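Local structure of type IV pilus assembly protein PilF (Thermus thermophilus HB8, 5OIU) at residues P78-V83 with R95-P100. The protein probably hydrolyses ATP as a hexameric motor that powers assembly of type IVa pili. Sequence-based numbering, arbitrary orientation.
Sequences PQDGRV and RLSTLP. With ATP (adenosine-5'-triphosphate), chain Q.
P78 lays its ring carbon CB against CD of P100, at 4.1 Å, and CD1 of L99. Proline suits this place because no N-H to the partner strand is called for here; the ladder starts with Q79, whose N donates to T98 O while its O accepts from T98 N, the latter bond nearly straight at 167°. Above this pair the side chains cross obliquely, and one water receives bonds from both Q79 NE2 (2.8 Å) and T98 OG1, while Q79 OE1 is held by the backbone N of N71. D80 faces S97 in a non-hydrogen-bonded pair; its acidic group forms a salt bridge with R209 of the second subunit, and the short hydroxyl S97 OG is hydrogen-bonded to NE2 of that subunit's Q210. G81 forms the next two-bond pair with L96, L96 N reaching G81 O at 2.8 Å; glycine adds no bulk on the face that carries the leucine. R82 turns from the sheet toward ATP, its chain bent at chi3 (-88°), and NH2 makes a weak bond of 2.6 Å to O2A and a longer, weak one to O3G, while NH1 is salt-bridged to D93. An alanine here would probably leave the phosphates without this positive partner and D93 without its mate. V83 sets CG2 3.9 Å from L96 CB, and both side chains also touch helix 57-67. Together the strands form an antiparallel β-hairpin at the margin of the N-terminal sheet, which brings an arginine to the nucleotide pocket.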
ATOM      1  N   PRO C  78      27.244   5.593 -13.740  1.00 49.96           N
ATOM      2  CA  PRO C  78      28.391   5.776 -12.839  1.00 47.68           C
ATOM      3  C   PRO C  78      28.334   4.830 -11.653  1.00 48.44           C
ATOM      4  O   PRO C  78      27.270   4.559 -11.100  1.00 53.10           O
ATOM      5  CB  PRO C  78      28.243   7.235 -12.384  1.00 45.04           C
ATOM      6  CG  PRO C  78      26.775   7.480 -12.419  1.00 49.39           C
ATOM      7  CD  PRO C  78      26.204   6.616 -13.532  1.00 47.08           C
ATOM      8  N   GLN C  79      29.500   4.332 -11.241  1.00 52.36           N
ATOM      9  CA  GLN C  79      29.601   3.392 -10.129  1.00 44.80           C
ATOM     10  C   GLN C  79      30.627   3.890  -9.115  1.00 45.47           C
ATOM     11  O   GLN C  79      31.404   4.806  -9.391  1.00 54.30           O
ATOM     12  CB  GLN C  79      29.957   1.989 -10.641  1.00 45.31           C
ATOM     13  CG  GLN C  79      29.380   1.709 -12.029  1.00 50.91           C
ATOM     14  CD  GLN C  79      30.019   0.520 -12.730  1.00 49.63           C
ATOM     15  OE1 GLN C  79      30.200  -0.542 -12.140  1.00 45.62           O
ATOM     16  NE2 GLN C  79      30.361   0.700 -14.006  1.00 53.31           N
ATOM     17  N   ASP C  80      30.624   3.277  -7.926  1.00 49.04           N
ATOM     18  CA  ASP C  80      31.534   3.616  -6.833  1.00 48.73           C
ATOM     19  C   ASP C  80      32.004   2.372  -6.116  1.00 49.90           C
ATOM     20  O   ASP C  80      31.295   1.368  -6.032  1.00 52.49           O
ATOM     21  CB  ASP C  80      30.906   4.475  -5.752  1.00 47.66           C
ATOM     22  CG  ASP C  80      30.029   5.497  -6.306  1.00 61.56           C
ATOM     23  OD1 ASP C  80      30.597   6.319  -7.047  1.00 68.12           O
ATOM     24  OD2 ASP C  80      28.813   5.508  -6.002  1.00 61.14           O
ATOM     25  N   GLY C  81      33.172   2.498  -5.516  1.00 45.88           N
ATOM     26  CA  GLY C  81      33.728   1.424  -4.732  1.00 45.26           C
ATOM     27  C   GLY C  81      34.980   1.906  -4.042  1.00 45.66           C
ATOM     28  O   GLY C  81      35.627   2.871  -4.472  1.00 45.30           O
ATOM     29  N   ARG C  82      35.306   1.225  -2.960  1.00 44.74           N
ATOM     30  CA  ARG C  82      36.543   1.494  -2.258  1.00 46.72           C
ATOM     31  C   ARG C  82      37.607   0.526  -2.745  1.00 50.15           C
ATOM     32  O   ARG C  82      37.317  -0.636  -3.040  1.00 52.11           O
ATOM     33  CB  ARG C  82      36.372   1.376  -0.752  1.00 45.78           C
ATOM     34  CG  ARG C  82      37.295   2.281  -0.013  1.00 51.98           C
ATOM     35  CD  ARG C  82      37.300   1.965   1.437  1.00 50.57           C
ATOM     36  NE  ARG C  82      36.260   2.687   2.144  1.00 56.84           N
ATOM     37  CZ  ARG C  82      36.424   3.191   3.365  1.00 58.93           C
ATOM     38  NH1 ARG C  82      37.596   3.067   3.976  1.00 48.61           N
ATOM     39  NH2 ARG C  82      35.429   3.832   3.965  1.00 61.01           N
ATOM     40  N   VAL C  83      38.832   1.029  -2.853  1.00 50.29           N
ATOM     41  CA  VAL C  83      39.988   0.259  -3.285  1.00 50.26           C
ATOM     42  C   VAL C  83      40.960   0.215  -2.118  1.00 49.95           C
ATOM     43  O   VAL C  83      41.487   1.256  -1.707  1.00 51.01           O
ATOM     44  CB  VAL C  83      40.660   0.883  -4.519  1.00 52.17           C
ATOM     45  CG1 VAL C  83      41.907   0.117  -4.873  1.00 53.06           C
ATOM     46  CG2 VAL C  83      39.697   0.941  -5.713  1.00 48.39           C
ATOM     47  N   ARG C  95      38.915   6.009  -2.524  1.00 42.60           N
ATOM     48  CA  ARG C  95      37.537   6.168  -2.993  1.00 44.06           C
ATOM     49  C   ARG C  95      37.552   6.197  -4.520  1.00 41.02           C
ATOM     50  O   ARG C  95      38.105   7.120  -5.122  1.00 40.55           O
ATOM     51  CB  ARG C  95      36.951   7.455  -2.414  1.00 44.80           C
ATOM     52  CG  ARG C  95      35.430   7.584  -2.418  1.00 47.67           C
ATOM     53  CD  ARG C  95      34.891   8.253  -3.693  1.00 49.68           C
ATOM     54  NE  ARG C  95      35.542   9.526  -4.057  1.00 52.25           N
ATOM     55  CZ  ARG C  95      35.378  10.677  -3.404  1.00 43.12           C
ATOM     56  NH1 ARG C  95      34.596  10.723  -2.337  1.00 36.98           N
ATOM     57  NH2 ARG C  95      36.009  11.777  -3.813  1.00 46.06           N
ATOM     58  N   LEU C  96      36.973   5.192  -5.159  1.00 39.65           N
ATOM     59  CA  LEU C  96      36.957   5.126  -6.612  1.00 39.75           C
ATOM     60  C   LEU C  96      35.592   5.542  -7.157  1.00 44.38           C
ATOM     61  O   LEU C  96      34.553   5.203  -6.584  1.00 43.97           O
ATOM     62  CB  LEU C  96      37.307   3.715  -7.088  1.00 46.54           C
ATOM     63  CG  LEU C  96      37.070   3.473  -8.587  1.00 44.73           C
ATOM     64  CD1 LEU C  96      37.861   4.437  -9.446  1.00 42.43           C
ATOM     65  CD2 LEU C  96      37.386   2.050  -8.973  1.00 44.38           C
ATOM     66  N   SER C  97      35.600   6.293  -8.262  1.00 44.98           N
ATOM     67  CA  SER C  97      34.377   6.738  -8.917  1.00 40.62           C
ATOM     68  C   SER C  97      34.582   6.716 -10.420  1.00 43.96           C
ATOM     69  O   SER C  97      35.556   7.290 -10.909  1.00 47.55           O
ATOM     70  CB  SER C  97      33.991   8.145  -8.459  1.00 39.37           C
ATOM     71  OG  SER C  97      33.284   8.841  -9.468  1.00 46.04           O
ATOM     72  N   THR C  98      33.690   6.041 -11.152  1.00 42.30           N
ATOM     73  CA  THR C  98      33.744   6.031 -12.607  1.00 42.03           C
ATOM     74  C   THR C  98      32.502   6.705 -13.163  1.00 44.14           C
ATOM     75  O   THR C  98      31.384   6.444 -12.710  1.00 46.51           O
ATOM     76  CB  THR C  98      33.863   4.616 -13.199  1.00 43.89           C
ATOM     77  OG1 THR C  98      32.666   3.874 -12.945  1.00 42.31           O
ATOM     78  CG2 THR C  98      35.070   3.886 -12.631  1.00 45.13           C
ATOM     79  N   LEU C  99      32.706   7.561 -14.161  1.00 37.30           N
ATOM     80  CA  LEU C  99      31.653   8.372 -14.687  1.00 36.19           C
ATOM     81  C   LEU C  99      31.731   8.348 -16.206  1.00 41.89           C
ATOM     82  O   LEU C  99      32.801   8.635 -16.774  1.00 41.05           O
ATOM     83  CB  LEU C  99      31.777   9.797 -14.161  1.00 35.66           C
ATOM     84  CG  LEU C  99      30.812  10.844 -14.713  1.00 36.50           C
ATOM     85  CD1 LEU C  99      29.551  10.893 -13.866  1.00 37.51           C
ATOM     86  CD2 LEU C  99      31.491  12.210 -14.750  1.00 35.22           C
ATOM     87  N   PRO C 100      30.635   8.013 -16.886  1.00 45.86           N
ATOM     88  CA  PRO C 100      30.607   8.132 -18.350  1.00 42.91           C
ATOM     89  C   PRO C 100      30.790   9.581 -18.778  1.00 43.26           C
ATOM     90  O   PRO C 100      30.223  10.497 -18.179  1.00 41.46           O
ATOM     91  CB  PRO C 100      29.205   7.631 -18.731  1.00 45.92           C
ATOM     92  CG  PRO C 100      28.556   7.158 -17.467  1.00 40.30           C
ATOM     93  CD  PRO C 100      29.315   7.702 -16.309  1.00 42.07           C
TER
HETATM   94  PG  ATP Q 501      31.773   2.423   3.852  1.00 47.22           P
HETATM   95  O1G ATP Q 501      30.529   3.107   3.294  1.00 43.15           O
HETATM   96  O2G ATP Q 501      31.485   1.138   4.599  1.00 51.41           O
HETATM   97  O3G ATP Q 501      32.904   2.266   2.868  1.00 50.20           O
HETATM   98  PB  ATP Q 501      31.984   3.734   6.403  1.00 43.61           P
HETATM   99  O1B ATP Q 501      30.631   4.399   6.375  1.00 38.43           O
HETATM  100  O2B ATP Q 501      32.219   2.477   7.206  1.00 44.63           O
HETATM  101  O3B ATP Q 501      32.462   3.456   4.893  1.00 37.20           O
HETATM  102  PA  ATP Q 501      34.492   4.361   7.518  1.00 44.46           P
HETATM  103  O1A ATP Q 501      34.548   3.973   8.971  1.00 44.10           O
HETATM  104  O2A ATP Q 501      35.083   3.418   6.498  1.00 52.17           O
HETATM  105  O3A ATP Q 501      33.039   4.798   6.979  1.00 36.64           O
HETATM  106  O5' ATP Q 501      35.281   5.756   7.481  1.00 51.67           O
HETATM  107  C5' ATP Q 501      35.513   6.468   6.267  1.00 45.67           C
HETATM  108  C4' ATP Q 501      36.661   7.431   6.540  1.00 47.91           C
HETATM  109  O4' ATP Q 501      36.280   8.418   7.505  1.00 38.08           O
HETATM  110  C3' ATP Q 501      37.844   6.672   7.110  1.00 48.62           C
HETATM  111  O3' ATP Q 501      38.990   7.230   6.438  1.00 58.32           O
HETATM  112  C2' ATP Q 501      37.771   6.972   8.605  1.00 45.41           C
HETATM  113  O2' ATP Q 501      39.032   6.877   9.295  1.00 47.55           O
HETATM  114  C1' ATP Q 501      37.132   8.362   8.645  1.00 40.76           C
HETATM  115  N9  ATP Q 501      36.302   8.589   9.845  1.00 43.85           N
HETATM  116  C8  ATP Q 501      35.326   7.760  10.274  1.00 41.81           C
HETATM  117  N7  ATP Q 501      34.734   8.247  11.395  1.00 36.81           N
HETATM  118  C5  ATP Q 501      35.336   9.406  11.709  1.00 35.97           C
HETATM  119  C6  ATP Q 501      35.188  10.420  12.776  1.00 37.59           C
HETATM  120  N6  ATP Q 501      34.264  10.280  13.761  1.00 35.66           N
HETATM  121  N1  ATP Q 501      36.007  11.492  12.739  1.00 38.36           N
HETATM  122  C2  ATP Q 501      36.925  11.634  11.761  1.00 43.36           C
HETATM  123  N3  ATP Q 501      37.115  10.754  10.758  1.00 43.40           N
HETATM  124  C4  ATP Q 501      36.365   9.634  10.675  1.00 39.20           C
HETATM  125  O   HOH W   1      30.939   3.318 -14.805  1.00 40.59           O